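Local atomic coordinates of tail fiber protein (Acinetobacter phage AM24, PDB entry 5W5P), a protein that forms the trimeric tailspike of the phage and probably recognises and degrades the capsular polysaccharide of Acinetobacter baumannii. Residues 353-358 / 367-372; 389-394 / 406-411. One frame throughout, in Å; residues are numbered along the deposited sequence.

How the interactions relate
Interactions 1 and 2 cross the interior of successive coils of the parallel beta-helix, their centres 5 Å apart. Strand 353-354 hydrogen-bonds alongside 389-390 on one wall, and strand 365-375 alongside 407-409 on another, so residues 353-358 / 367-372 recur one coil further on as 389-394 / 406-411. Backbone bonds join the coils on both walls: Lys-357 O lies 2.8 Å from Thr-392 N, and Phe-369 O lies 2.8 Å from Val-409 N. Inside, the rings of Phe-369 and Phe-408 stack, and Asn-372 hydrogen-bonds to Asn-411 as part of an asparagine ladder. Outward-facing residues of segments 367-372 and 406-411 pack against the other two subunits.

Interaction 1 of 2, residues 353-358 / 367-372; sequences IELGKT and VTFIGN
Ile-353 and Phe-369 face each other with CA atoms 11.1 Å apart, and Leu-355 and Val-367 with CA atoms 9.4 Å apart, so the two backbones belong to different walls of one coil and meet through side chains. The ring of Phe-369 projects toward segment 353-358. Its CG stands beside the backbone N (chi1 -63°), which sends the ring across with its rim leading. Leu-355 CD1 sits in the plane of that ring, at its edge, 3.8 Å from Phe-369 CZ. Farther round the same rim, the terminal methyl of Ile-353 touches it, CD1 lying 3.9 Å from Phe-369 CE2; the extended isoleucine arm slides past the ring in the opposite direction. The same leucine methyl also meets Val-367 CG1 tip to tip at 4.0 Å, fitting between valine and phenylalanine. The chain has already left strand 353-354 at Leu-355, and Thr-358 OG1 donates back to Leu-355 O at 2.7 Å.

Methyls meet the Phe-369 rim, and the ring stacks with Phe-333 and with Phe-408, forming an aromatic ladder along the helix interior. Just past Gly-371, where the strand is interrupted, Asn-372 points inward and hydrogen-bonds to Phe-333 O, Asn-336 N and Asn-411 OD1. The four touching residues are buried and wholly apolar in their side chains. Between these walls, cohesion therefore rests on dispersion and the exclusion of water, while directional hydrogen bonds run chiefly from coil to coil.

Interaction 2 of 2, residues 389-394 / 406-411; sequences VKFTAS and PTFVGN
Pro-406 lies over one face of the Phe-391 ring in a CH-pi contact, its CG 4.0 Å from the ring centroid and 23° off the normal. This carbon is displaced toward the rim, and the adjacent CD makes the nearest atom contact, Pro-406 CD to Phe-391 CE2 measuring 3.4 Å, a tight fit. Phe-391 meets the proline with CG placed between its own backbone N and carbonyl carbon (chi1 62°), a crowded choice that turns the ring in toward segment 406-411.

The remaining contacts are apolar and gather at the rim of Phe-408. Val-389 approaches from the opposite wall with CB in the plane of that ring, 3.9 Å from Phe-408 CZ. Its CG2 branch, anti to the valine carbonyl carbon, adds a second touch at 3.8 Å from Phe-408 CE2. The two phenylalanines meet more loosely, rim to rim, with Phe-391 CE1 and Phe-408 CE1 4.5 Å apart.

The Phe-408 ring stacks with Phe-369 and with Trp-419, continuing the aromatic column of the beta-helix interior. Polar bonds lie around this cluster: Phe-391 N bonds to Ser-420 OG, and Asn-411 pairs with Asn-372 and Asn-430 in the asparagine ladder. On the outer side of the strand, Val-409 packs on Thr-368 of the second subunit.

The valine, proline and two phenylalanines are all buried, so the contact between these two segments is apolar and probably held by hydrophobic burial; the proline laid over one face probably helps restrict the tilt of the Phe-391 ring.

Interaction 1 of 2, residues 353-358 / 367-372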
# COMPACT_ATOMS: atom_id res chain seq x y z
N ILE A 353 15.01 -11.79 4.03
CA ILE A 353 13.79 -12.49 3.67
C ILE A 353 14.17 -13.75 2.89
O ILE A 353 15.02 -13.70 1.99
CB ILE A 353 12.84 -11.61 2.83
CG1 ILE A 353 12.32 -10.44 3.67
CG2 ILE A 353 11.69 -12.44 2.28
CD1 ILE A 353 11.61 -9.39 2.86
N GLU A 354 13.57 -14.87 3.26
CA GLU A 354 13.69 -16.10 2.51
C GLU A 354 12.33 -16.43 1.91
O GLU A 354 11.31 -16.38 2.60
CB GLU A 354 14.17 -17.24 3.41
CG GLU A 354 14.01 -18.62 2.79
CD GLU A 354 14.41 -19.74 3.73
OE1 GLU A 354 15.55 -19.70 4.25
OE2 GLU A 354 13.59 -20.65 3.96
N LEU A 355 12.32 -16.74 0.61
CA LEU A 355 11.13 -17.18 -0.10
C LEU A 355 11.37 -18.58 -0.65
O LEU A 355 12.49 -19.10 -0.63
CB LEU A 355 10.76 -16.22 -1.24
CG LEU A 355 10.60 -14.73 -0.88
CD1 LEU A 355 10.31 -13.90 -2.13
CD2 LEU A 355 9.53 -14.53 0.20
N GLY A 356 10.30 -19.18 -1.14
CA GLY A 356 10.44 -20.41 -1.90
C GLY A 356 10.85 -20.14 -3.33
O GLY A 356 10.44 -19.16 -3.95
N LYS A 357 11.66 -21.04 -3.88
CA LYS A 357 12.08 -22.26 -3.20
C LYS A 357 13.42 -22.09 -2.49
O LYS A 357 14.35 -21.48 -3.02
CB LYS A 357 12.17 -23.42 -4.20
CG LYS A 357 13.30 -24.42 -3.94
CD LYS A 357 13.41 -25.44 -5.07
CE LYS A 357 12.22 -26.38 -5.10
NZ LYS A 357 12.21 -27.35 -3.97
N THR A 358 13.51 -22.64 -1.28
CA THR A 358 14.76 -22.72 -0.54
C THR A 358 14.78 -24.07 0.16
O THR A 358 13.95 -24.32 1.04
CB THR A 358 14.91 -21.57 0.45
OG1 THR A 358 14.92 -20.33 -0.26
CG2 THR A 358 16.21 -21.70 1.23
N VAL A 367 5.35 -12.33 -6.61
CA VAL A 367 5.85 -11.61 -5.45
C VAL A 367 6.48 -10.31 -5.93
O VAL A 367 7.28 -10.32 -6.88
CB VAL A 367 6.87 -12.43 -4.64
CG1 VAL A 367 7.22 -11.73 -3.33
CG2 VAL A 367 6.34 -13.84 -4.37
N THR A 368 6.13 -9.19 -5.29
CA THR A 368 6.60 -7.88 -5.72
C THR A 368 7.17 -7.11 -4.54
O THR A 368 6.52 -6.98 -3.51
CB THR A 368 5.46 -7.08 -6.36
OG1 THR A 368 4.78 -7.90 -7.32
CG2 THR A 368 6.01 -5.84 -7.07
N PHE A 369 8.39 -6.59 -4.72
CA PHE A 369 9.07 -5.76 -3.73
C PHE A 369 9.16 -4.34 -4.27
O PHE A 369 9.80 -4.11 -5.30
CB PHE A 369 10.47 -6.29 -3.43
CG PHE A 369 10.48 -7.65 -2.81
CD1 PHE A 369 10.39 -8.78 -3.60
CD2 PHE A 369 10.57 -7.79 -1.43
CE1 PHE A 369 10.40 -10.04 -3.03
CE2 PHE A 369 10.58 -9.05 -0.85
CZ PHE A 369 10.50 -10.18 -1.65
N ILE A 370 8.53 -3.39 -3.57
CA ILE A 370 8.48 -2.00 -4.01
C ILE A 370 8.96 -1.11 -2.87
O ILE A 370 8.40 -1.16 -1.76
CB ILE A 370 7.07 -1.59 -4.45
CG1 ILE A 370 6.55 -2.54 -5.54
CG2 ILE A 370 7.07 -0.15 -4.95
CD1 ILE A 370 5.10 -2.34 -5.87
N GLY A 371 9.99 -0.31 -3.13
CA GLY A 371 10.33 0.80 -2.25
C GLY A 371 10.86 0.44 -0.88
O GLY A 371 10.70 1.23 0.06
N ASN A 372 11.49 -0.72 -0.73
CA ASN A 372 12.12 -1.08 0.53
C ASN A 372 13.52 -0.50 0.62
O ASN A 372 14.19 -0.29 -0.40
CB ASN A 372 12.19 -2.61 0.67
CG ASN A 372 10.83 -3.26 0.59
OD1 ASN A 372 10.10 -3.33 1.57
ND2 ASN A 372 10.47 -3.74 -0.60

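Interaction 2 of 2, residues 389-394 / 406-411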
# COMPACT_ATOMS: atom_id res chain seq x y z
N VAL A 389 16.98 -10.85 -0.26
CA VAL A 389 15.86 -11.77 -0.47
C VAL A 389 16.41 -13.03 -1.14
O VAL A 389 16.87 -12.97 -2.29
CB VAL A 389 14.75 -11.14 -1.33
CG1 VAL A 389 13.56 -12.09 -1.47
CG2 VAL A 389 14.31 -9.79 -0.74
N LYS A 390 16.36 -14.16 -0.44
CA LYS A 390 16.94 -15.41 -0.92
C LYS A 390 15.84 -16.37 -1.37
O LYS A 390 14.89 -16.62 -0.62
CB LYS A 390 17.80 -16.08 0.16
CG LYS A 390 19.27 -15.79 0.01
CD LYS A 390 20.10 -16.58 1.00
CE LYS A 390 21.55 -16.14 0.94
NZ LYS A 390 22.35 -16.70 2.05
N PHE A 391 16.01 -16.93 -2.57
CA PHE A 391 15.06 -17.88 -3.13
C PHE A 391 15.67 -18.48 -4.40
O PHE A 391 16.66 -17.98 -4.93
CB PHE A 391 13.71 -17.22 -3.44
CG PHE A 391 13.78 -16.11 -4.46
CD1 PHE A 391 14.05 -14.81 -4.07
CD2 PHE A 391 13.57 -16.38 -5.81
CE1 PHE A 391 14.12 -13.79 -5.01
CE2 PHE A 391 13.64 -15.36 -6.75
CZ PHE A 391 13.91 -14.07 -6.35
N THR A 392 15.05 -19.56 -4.87
CA THR A 392 15.40 -20.16 -6.15
C THR A 392 14.16 -20.14 -7.05
O THR A 392 13.11 -20.66 -6.67
CB THR A 392 15.91 -21.59 -5.97
OG1 THR A 392 16.89 -21.62 -4.93
CG2 THR A 392 16.52 -22.11 -7.26
N ALA A 393 14.29 -19.52 -8.21
CA ALA A 393 13.22 -19.47 -9.19
C ALA A 393 13.23 -20.72 -10.07
O ALA A 393 14.24 -21.42 -10.18
CB ALA A 393 13.33 -18.21 -10.07
N SER A 394 12.09 -21.00 -10.69
CA SER A 394 11.94 -22.16 -11.57
C SER A 394 12.14 -21.68 -13.01
O SER A 394 11.20 -21.26 -13.68
CB SER A 394 10.58 -22.81 -11.37
OG SER A 394 10.33 -23.78 -12.37
N PRO A 406 9.78 -13.43 -8.62
CA PRO A 406 9.52 -12.12 -8.01
C PRO A 406 10.19 -10.98 -8.77
O PRO A 406 11.19 -11.16 -9.47
CB PRO A 406 10.12 -12.26 -6.60
CG PRO A 406 10.24 -13.73 -6.37
CD PRO A 406 10.51 -14.32 -7.71
N THR A 407 9.61 -9.79 -8.63
CA THR A 407 10.14 -8.59 -9.26
C THR A 407 10.46 -7.56 -8.19
O THR A 407 9.95 -7.61 -7.06
CB THR A 407 9.15 -8.00 -10.29
OG1 THR A 407 7.99 -7.48 -9.63
CG2 THR A 407 8.72 -9.08 -11.30
N PHE A 408 11.35 -6.63 -8.54
CA PHE A 408 11.82 -5.60 -7.63
C PHE A 408 11.73 -4.24 -8.31
O PHE A 408 12.28 -4.06 -9.40
CB PHE A 408 13.27 -5.87 -7.19
CG PHE A 408 13.43 -7.07 -6.29
CD1 PHE A 408 13.43 -8.35 -6.81
CD2 PHE A 408 13.58 -6.91 -4.92
CE1 PHE A 408 13.58 -9.45 -5.99
CE2 PHE A 408 13.72 -8.00 -4.09
CZ PHE A 408 13.73 -9.28 -4.62
N VAL A 409 11.05 -3.29 -7.67
CA VAL A 409 10.84 -1.96 -8.23
C VAL A 409 11.19 -0.93 -7.16
O VAL A 409 10.60 -0.93 -6.07
CB VAL A 409 9.40 -1.76 -8.71
CG1 VAL A 409 9.15 -0.30 -9.09
CG2 VAL A 409 9.08 -2.70 -9.89
N GLY A 410 12.14 -0.05 -7.47
CA GLY A 410 12.38 1.13 -6.66
C GLY A 410 12.92 0.88 -5.26
O GLY A 410 12.74 1.74 -4.39
N ASN A 411 13.58 -0.25 -5.03
CA ASN A 411 14.17 -0.56 -3.74
C ASN A 411 15.57 0.03 -3.63
O ASN A 411 16.18 0.43 -4.62
CB ASN A 411 14.22 -2.07 -3.51
CG ASN A 411 12.87 -2.74 -3.67
OD1 ASN A 411 12.06 -2.75 -2.73
ND2 ASN A 411 12.61 -3.29 -4.85